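Local coordinates for protein cysteine synthase (Fusobacterium nucleatum subsp. nucleatum strain ATCC 25586, PDB 5XEO) that probably catalyses the pyridoxal 5'-phosphate-dependent conversion of O-acetyl-L-serine and hydrogen sulfide into L-cysteine and acetate, at residues V204-S209 with Q223-S228; R48-M53 with I79-I84. One frame throughout, in Å; residues are numbered along the deposited sequence.

Interaction 1 of 2, residues V204-S209 with Q223-S228; sequences VEPASS and QGMGMS. With PLP (pyridoxal-5'-phosphate), chain C.
Met225 reaches with its terminal methyl to the end of strand 200-206, and this meeting is the close-packed half of the contact. CE lies 3.5 Å from Val204 O, which is held by Thr179 OG1, and 4.0 Å from Val204 CG1. Pro206 CD is 3.9 Å from Met225 CE. The bend at the last torsion (chi3 47°) turns CE out of the line of the chain and onto the strand. A long, flexible thioether suits the place, since nearer its root CG lies 4.0 Å from PLP C6. The ring of Pro206 rests against the backbone of Gly226, whose positive phi of 91° favours glycine, and Gly224 carries its carbonyl O to 3.3 Å from PLP C5.

Farther along, the segments no longer touch closely and two waters bridge them. One molecule donates to Ser209 O and accepts from Met227 N (2.8 Å); a second bridges Ser209 OG and Met227 O. A type I turn from Pro206 to Ser209, closed by Ser209 N to Pro206 O, presents the serine, whose hydroxyl is also bonded to Gly218 O.

Strand 200-206 runs beside strands 174-178 and 245-247 in the mixed sheet, while Met225 touches Ser270 and Thr274 of helix 269-283 and Met227 packs on helix 211-214.

Interaction 2 of 2, residues R48-M53 with I79-I84; sequences RIALKM and IGLAMI
Ala50 points its methyl at helix 76-88, where CB comes to 3.5 Å from both Gly80 C and Leu81 N. Two small residues facing each other allow this closeness: Gly80 has no side chain to hold the backbones apart, and the short segments approach to 8.2 Å between axes.

Larger side chains close round the methyl. Leu81 sets out along the flank of the contact, and its CD2 branch returns to 3.8 Å from Ala50 CB. Ile84 comes from one turn farther along, laying CG1 4.0 Å from the same methyl. With chi1 at -65° that branch lies anti to the carbonyl carbon, and a bend at chi2 (-60°) turns CD1 toward Leu51. There the two side chains cross at about a right angle, methyl against methyl, with Leu51 CD1 4.0 Å from Ile84 CD1. Branched aliphatic residues suit this largely buried seam, bringing no polar group.

Arg48 and Lys52 turn to other faces, forming salt bridges with Glu37 and Glu163, and with Glu158 and Glu56, respectively. The segments cross at -53°, a close small-residue packing in the helix-strand-helix order 46-60, 68-72, 76-88 of fold type II pyridoxal-phosphate enzymes, to which cysteine synthases belong.

How the interactions relate
Interaction 1 and interaction 2 lie on opposite sides of the chain's centre, their own centres 22 Å apart and their nearest atoms about 9 Å apart, so they do not touch. The cofactor relates them unequally. Residues 223-225 of interaction 1 line the cofactor, Gly224 and Met225 against its ring, and Met225 also neighbours Ser270, which bonds to it. Interaction 2 stands farther back: the CA of Gly80 is about 10 Å from the nearest atom of the cofactor, but its helix, 76-88, begins at the cofactor-binding Asn76, and helix 46-60 begins at Lys46, the predicted Schiff-base lysine. One contact thus borders the pocket, whereas the other packs together two helices that start beside it.

Interaction 1 of 2, residues V204-S209 with Q223-S228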
ATOM      1  N   VAL A 204       3.626 -10.180 -21.592  1.00 19.64           N
ATOM      2  CA  VAL A 204       2.205 -10.493 -21.690  1.00 20.70           C
ATOM      3  C   VAL A 204       1.487  -9.294 -22.248  1.00 20.97           C
ATOM      4  O   VAL A 204       1.818  -8.154 -21.880  1.00 21.65           O
ATOM      5  CB  VAL A 204       1.587 -10.843 -20.307  1.00 20.05           C
ATOM      6  CG1 VAL A 204       0.167 -11.349 -20.455  1.00 21.34           C
ATOM      7  CG2 VAL A 204       2.434 -11.863 -19.600  1.00 19.96           C
ATOM      8  N   GLU A 205       0.527  -9.526 -23.144  1.00 19.28           N
ATOM      9  CA  GLU A 205      -0.319  -8.478 -23.656  1.00 20.68           C
ATOM     10  C   GLU A 205      -1.776  -8.904 -23.529  1.00 19.45           C
ATOM     11  O   GLU A 205      -2.053 -10.072 -23.332  1.00 19.36           O
ATOM     12  CB  GLU A 205       0.067  -8.047 -25.107  1.00 22.05           C
ATOM     13  CG  GLU A 205      -0.204  -9.075 -26.185  1.00 24.49           C
ATOM     14  CD  GLU A 205       0.230  -8.663 -27.595  1.00 26.15           C
ATOM     15  OE1 GLU A 205       0.623  -7.492 -27.843  1.00 25.19           O
ATOM     16  OE2 GLU A 205       0.113  -9.537 -28.485  1.00 24.26           O
ATOM     17  N   PRO A 206      -2.706  -7.953 -23.631  1.00 19.51           N
ATOM     18  CA  PRO A 206      -4.119  -8.325 -23.592  1.00 20.45           C
ATOM     19  C   PRO A 206      -4.530  -9.140 -24.812  1.00 21.31           C
ATOM     20  O   PRO A 206      -4.215  -8.765 -25.961  1.00 21.65           O
ATOM     21  CB  PRO A 206      -4.847  -6.991 -23.565  1.00 20.31           C
ATOM     22  CG  PRO A 206      -3.812  -5.961 -23.187  1.00 19.53           C
ATOM     23  CD  PRO A 206      -2.515  -6.499 -23.666  1.00 19.53           C
ATOM     24  N   ALA A 207      -5.237 -10.237 -24.578  1.00 22.45           N
ATOM     25  CA  ALA A 207      -5.722 -11.062 -25.691  1.00 22.47           C
ATOM     26  C   ALA A 207      -6.607 -10.274 -26.623  1.00 22.21           C
ATOM     27  O   ALA A 207      -6.566 -10.514 -27.820  1.00 23.68           O
ATOM     28  CB  ALA A 207      -6.439 -12.336 -25.194  1.00 24.02           C
ATOM     29  N   SER A 208      -7.395  -9.322 -26.124  1.00 22.56           N
ATOM     30  CA  SER A 208      -8.220  -8.498 -27.018  1.00 23.54           C
ATOM     31  C   SER A 208      -7.536  -7.215 -27.528  1.00 22.50           C
ATOM     32  O   SER A 208      -8.179  -6.406 -28.154  1.00 23.84           O
ATOM     33  CB  SER A 208      -9.600  -8.217 -26.408  1.00 25.53           C
ATOM     34  OG  SER A 208      -9.491  -7.687 -25.125  1.00 28.50           O
ATOM     35  N   SER A 209      -6.237  -7.049 -27.283  1.00 22.80           N
ATOM     36  CA  SER A 209      -5.408  -6.013 -27.934  1.00 22.43           C
ATOM     37  C   SER A 209      -4.052  -6.633 -28.232  1.00 23.94           C
ATOM     38  O   SER A 209      -3.013  -6.237 -27.663  1.00 22.75           O
ATOM     39  CB  SER A 209      -5.292  -4.749 -27.068  1.00 24.19           C
ATOM     40  OG  SER A 209      -5.022  -3.600 -27.861  1.00 23.09           O
ATOM     41  N   GLN A 223      -6.137  -2.814 -17.115  1.00 22.31           N
ATOM     42  CA  GLN A 223      -5.588  -1.456 -16.897  1.00 23.02           C
ATOM     43  C   GLN A 223      -4.060  -1.452 -16.720  1.00 20.92           C
ATOM     44  O   GLN A 223      -3.495  -2.270 -15.970  1.00 20.84           O
ATOM     45  CB  GLN A 223      -6.279  -0.757 -15.731  1.00 27.07           C
ATOM     46  CG  GLN A 223      -7.705  -0.346 -16.081  1.00 30.84           C
ATOM     47  CD  GLN A 223      -8.438   0.382 -14.971  1.00 35.09           C
ATOM     48  OE1 GLN A 223      -7.918   1.342 -14.396  1.00 40.87           O
ATOM     49  NE2 GLN A 223      -9.669  -0.050 -14.683  1.00 34.85           N
ATOM     50  N   GLY A 224      -3.404  -0.562 -17.459  1.00 19.96           N
ATOM     51  CA  GLY A 224      -1.945  -0.438 -17.464  1.00 20.73           C
ATOM     52  C   GLY A 224      -1.263  -1.235 -18.566  1.00 20.24           C
ATOM     53  O   GLY A 224      -0.114  -0.950 -18.939  1.00 19.25           O
ATOM     54  N   MET A 225      -1.927  -2.266 -19.081  1.00 20.23           N
ATOM     55  CA  MET A 225      -1.335  -3.032 -20.161  1.00 21.48           C
ATOM     56  C   MET A 225      -1.935  -2.566 -21.494  1.00 21.21           C
ATOM     57  O   MET A 225      -2.850  -1.776 -21.517  1.00 19.97           O
ATOM     58  CB  MET A 225      -1.531  -4.531 -19.927  1.00 22.75           C
ATOM     59  CG  MET A 225      -0.546  -5.152 -18.938  1.00 23.38           C
ATOM     60  SD  MET A 225      -0.871  -6.884 -18.485  1.00 26.01           S
ATOM     61  CE  MET A 225      -1.149  -7.566 -20.130  1.00 25.12           C
ATOM     62  N   GLY A 226      -1.409  -3.076 -22.598  1.00 22.43           N
ATOM     63  CA  GLY A 226      -1.879  -2.729 -23.915  1.00 22.49           C
ATOM     64  C   GLY A 226      -1.141  -1.550 -24.521  1.00 25.03           C
ATOM     65  O   GLY A 226      -0.640  -0.685 -23.817  1.00 22.57           O
ATOM     66  N   MET A 227      -1.045  -1.541 -25.842  1.00 25.22           N
ATOM     67  CA  MET A 227      -0.359  -0.487 -26.569  1.00 28.62           C
ATOM     68  C   MET A 227      -1.405   0.183 -27.452  1.00 33.62           C
ATOM     69  O   MET A 227      -2.571  -0.186 -27.429  1.00 39.69           O
ATOM     70  CB  MET A 227       0.797  -1.105 -27.358  1.00 27.56           C
ATOM     71  CG  MET A 227       1.873  -1.727 -26.469  1.00 26.43           C
ATOM     72  SD  MET A 227       3.020  -2.836 -27.306  1.00 25.93           S
ATOM     73  CE  MET A 227       4.193  -3.369 -26.074  1.00 26.24           C
ATOM     74  N   SER A 228      -1.030   1.207 -28.183  1.00 40.76           N
ATOM     75  CA  SER A 228      -1.993   1.938 -29.036  1.00 46.30           C
ATOM     76  C   SER A 228      -1.493   1.813 -30.484  1.00 49.84           C
ATOM     77  O   SER A 228      -0.404   1.256 -30.689  1.00 50.12           O
ATOM     78  CB  SER A 228      -2.125   3.391 -28.557  1.00 45.63           C
ATOM     79  OG  SER A 228      -0.863   3.956 -28.236  1.00 42.82           O
TER
HETATM   80  N1  PLP C 401       0.343  -2.948 -15.048  1.00 14.83           N
HETATM   81  C2  PLP C 401       0.072  -1.717 -14.493  1.00 16.01           C
HETATM   82  C2A PLP C 401      -0.905  -1.617 -13.344  1.00 15.08           C
HETATM   83  C3  PLP C 401       0.790  -0.593 -14.943  1.00 16.40           C
HETATM   84  O3  PLP C 401       0.567   0.607 -14.379  1.00 16.50           O
HETATM   85  C4  PLP C 401       1.691  -0.686 -16.009  1.00 17.53           C
HETATM   86  C4A PLP C 401       2.418   0.519 -16.590  1.00 19.08           C
HETATM   87  C5  PLP C 401       1.918  -1.945 -16.593  1.00 17.10           C
HETATM   88  C6  PLP C 401       1.234  -3.063 -16.096  1.00 15.85           C
HETATM   89  C5A PLP C 401       2.885  -2.119 -17.738  1.00 17.65           C
HETATM   90  O4P PLP C 401       4.282  -1.907 -17.402  1.00 17.90           O
HETATM   91  P   PLP C 401       5.319  -1.284 -18.447  1.00 18.11           P
HETATM   92  O1P PLP C 401       6.579  -1.390 -17.691  1.00 16.28           O
HETATM   93  O2P PLP C 401       4.761   0.025 -18.860  1.00 15.71           O
HETATM   94  O3P PLP C 401       5.340  -2.237 -19.644  1.00 16.79           O
HETATM   95  O   HOH W   1      -1.676  -3.912 -27.269  1.00 23.24           O
HETATM   96  O   HOH W   2      -4.482  -1.588 -26.413  1.00 29.03           O

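Interaction 2 of 2, residues R48-M53 with I79-I84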
ATOM      1  N   ARG A  48       9.505   3.485  -9.623  1.00 16.32           N
ATOM      2  CA  ARG A  48      10.903   3.285 -10.024  1.00 16.86           C
ATOM      3  C   ARG A  48      11.288   4.117 -11.238  1.00 16.39           C
ATOM      4  O   ARG A  48      12.390   4.678 -11.251  1.00 16.05           O
ATOM      5  CB  ARG A  48      11.209   1.833 -10.337  1.00 17.46           C
ATOM      6  CG  ARG A  48      11.102   0.845  -9.189  1.00 17.98           C
ATOM      7  CD  ARG A  48      11.244  -0.550  -9.787  1.00 17.75           C
ATOM      8  NE  ARG A  48      11.019  -1.645  -8.849  1.00 16.83           N
ATOM      9  CZ  ARG A  48      11.929  -2.235  -8.083  1.00 17.17           C
ATOM     10  NH1 ARG A  48      13.191  -1.807  -8.074  1.00 17.69           N
ATOM     11  NH2 ARG A  48      11.574  -3.227  -7.289  1.00 17.93           N
ATOM     12  N   ILE A  49      10.402   4.180 -12.240  1.00 15.90           N
ATOM     13  CA  ILE A  49      10.670   4.910 -13.481  1.00 16.12           C
ATOM     14  C   ILE A  49      10.432   6.420 -13.291  1.00 16.24           C
ATOM     15  O   ILE A  49      11.162   7.245 -13.856  1.00 15.99           O
ATOM     16  CB  ILE A  49       9.940   4.332 -14.735  1.00 15.70           C
ATOM     17  CG1 ILE A  49       8.452   4.666 -14.783  1.00 16.80           C
ATOM     18  CG2 ILE A  49      10.234   2.841 -14.872  1.00 16.56           C
ATOM     19  CD1 ILE A  49       7.785   4.407 -16.138  1.00 16.87           C
ATOM     20  N   ALA A  50       9.441   6.788 -12.474  1.00 15.23           N
ATOM     21  CA  ALA A  50       9.233   8.180 -12.131  1.00 15.15           C
ATOM     22  C   ALA A  50      10.490   8.707 -11.441  1.00 16.37           C
ATOM     23  O   ALA A  50      10.968   9.801 -11.775  1.00 16.49           O
ATOM     24  CB  ALA A  50       8.017   8.357 -11.229  1.00 14.65           C
ATOM     25  N   LEU A  51      11.021   7.931 -10.488  1.00 16.84           N
ATOM     26  CA  LEU A  51      12.234   8.337  -9.768  1.00 17.47           C
ATOM     27  C   LEU A  51      13.426   8.486 -10.743  1.00 18.83           C
ATOM     28  O   LEU A  51      14.089   9.537 -10.751  1.00 16.66           O
ATOM     29  CB  LEU A  51      12.576   7.353  -8.649  1.00 18.15           C
ATOM     30  CG  LEU A  51      13.853   7.694  -7.861  1.00 18.24           C
ATOM     31  CD1 LEU A  51      13.674   9.011  -7.115  1.00 18.90           C
ATOM     32  CD2 LEU A  51      14.281   6.579  -6.944  1.00 18.59           C
ATOM     33  N   LYS A  52      13.704   7.454 -11.556  1.00 17.47           N
ATOM     34  CA  LYS A  52      14.868   7.537 -12.429  1.00 18.78           C
ATOM     35  C   LYS A  52      14.721   8.632 -13.512  1.00 19.10           C
ATOM     36  O   LYS A  52      15.674   9.371 -13.784  1.00 18.72           O
ATOM     37  CB  LYS A  52      15.275   6.190 -13.027  1.00 20.45           C
ATOM     38  CG  LYS A  52      16.727   6.232 -13.531  1.00 22.11           C
ATOM     39  CD  LYS A  52      17.216   4.913 -14.054  1.00 22.94           C
ATOM     40  CE  LYS A  52      18.581   5.038 -14.703  1.00 22.46           C
ATOM     41  NZ  LYS A  52      19.626   5.364 -13.717  1.00 23.35           N
ATOM     42  N   MET A  53      13.535   8.795 -14.077  1.00 18.48           N
ATOM     43  CA  MET A  53      13.358   9.797 -15.124  1.00 18.42           C
ATOM     44  C   MET A  53      13.560  11.206 -14.581  1.00 20.13           C
ATOM     45  O   MET A  53      14.188  12.052 -15.233  1.00 19.18           O
ATOM     46  CB  MET A  53      11.990   9.666 -15.789  1.00 18.21           C
ATOM     47  CG  MET A  53      11.863   8.407 -16.661  1.00 18.03           C
ATOM     48  SD  MET A  53      10.329   8.445 -17.630  1.00 18.78           S
ATOM     49  CE  MET A  53       9.055   8.266 -16.384  1.00 21.37           C
ATOM     50  N   ILE A  79       0.797   8.846 -10.986  1.00 17.36           N
ATOM     51  CA  ILE A  79       0.827   8.737  -9.511  1.00 18.10           C
ATOM     52  C   ILE A  79       2.247   8.758  -9.014  1.00 16.73           C
ATOM     53  O   ILE A  79       2.570   9.486  -8.080  1.00 16.12           O
ATOM     54  CB  ILE A  79       0.087   7.479  -9.018  1.00 18.58           C
ATOM     55  CG1 ILE A  79      -1.398   7.629  -9.333  1.00 19.85           C
ATOM     56  CG2 ILE A  79       0.330   7.217  -7.521  1.00 19.95           C
ATOM     57  CD1 ILE A  79      -2.170   6.334  -9.270  1.00 20.11           C
ATOM     58  N   GLY A  80       3.092   7.972  -9.658  1.00 16.17           N
ATOM     59  CA  GLY A  80       4.494   7.892  -9.325  1.00 15.57           C
ATOM     60  C   GLY A  80       5.174   9.246  -9.455  1.00 15.24           C
ATOM     61  O   GLY A  80       5.862   9.700  -8.554  1.00 13.74           O
ATOM     62  N   LEU A  81       4.953   9.899 -10.572  1.00 15.53           N
ATOM     63  CA  LEU A  81       5.474  11.262 -10.743  1.00 16.13           C
ATOM     64  C   LEU A  81       4.972  12.245  -9.674  1.00 15.80           C
ATOM     65  O   LEU A  81       5.748  13.022  -9.133  1.00 17.56           O
ATOM     66  CB  LEU A  81       5.130  11.788 -12.128  1.00 15.02           C
ATOM     67  CG  LEU A  81       5.913  11.135 -13.264  1.00 16.53           C
ATOM     68  CD1 LEU A  81       5.258  11.551 -14.569  1.00 16.74           C
ATOM     69  CD2 LEU A  81       7.393  11.537 -13.225  1.00 17.45           C
ATOM     70  N   ALA A  82       3.678  12.179  -9.378  1.00 15.86           N
ATOM     71  CA  ALA A  82       3.041  13.023  -8.379  1.00 16.31           C
ATOM     72  C   ALA A  82       3.697  12.895  -7.012  1.00 17.03           C
ATOM     73  O   ALA A  82       4.099  13.898  -6.387  1.00 14.99           O
ATOM     74  CB  ALA A  82       1.552  12.705  -8.313  1.00 17.47           C
ATOM     75  N   MET A  83       3.902  11.657  -6.579  1.00 19.01           N
ATOM     76  CA  MET A  83       4.528  11.399  -5.281  1.00 18.71           C
ATOM     77  C   MET A  83       5.971  11.933  -5.236  1.00 17.95           C
ATOM     78  O   MET A  83       6.371  12.579  -4.256  1.00 17.49           O
ATOM     79  CB  MET A  83       4.513   9.896  -5.003  1.00 19.54           C
ATOM     80  CG  MET A  83       5.116   9.513  -3.673  1.00 22.05           C
ATOM     81  SD  MET A  83       5.328   7.745  -3.521  1.00 24.72           S
ATOM     82  CE  MET A  83       6.547   7.489  -4.820  1.00 25.48           C
ATOM     83  N   ILE A  84       6.736  11.650  -6.285  1.00 17.81           N
ATOM     84  CA  ILE A  84       8.134  12.097  -6.400  1.00 18.73           C
ATOM     85  C   ILE A  84       8.173  13.635  -6.401  1.00 17.70           C
ATOM     86  O   ILE A  84       8.999  14.259  -5.700  1.00 17.26           O
ATOM     87  CB  ILE A  84       8.818  11.568  -7.701  1.00 21.03           C
ATOM     88  CG1 ILE A  84       8.953  10.026  -7.684  1.00 23.63           C
ATOM     89  CG2 ILE A  84      10.184  12.203  -7.892  1.00 21.56           C
ATOM     90  CD1 ILE A  84       9.768   9.514  -6.537  1.00 23.80           C
TER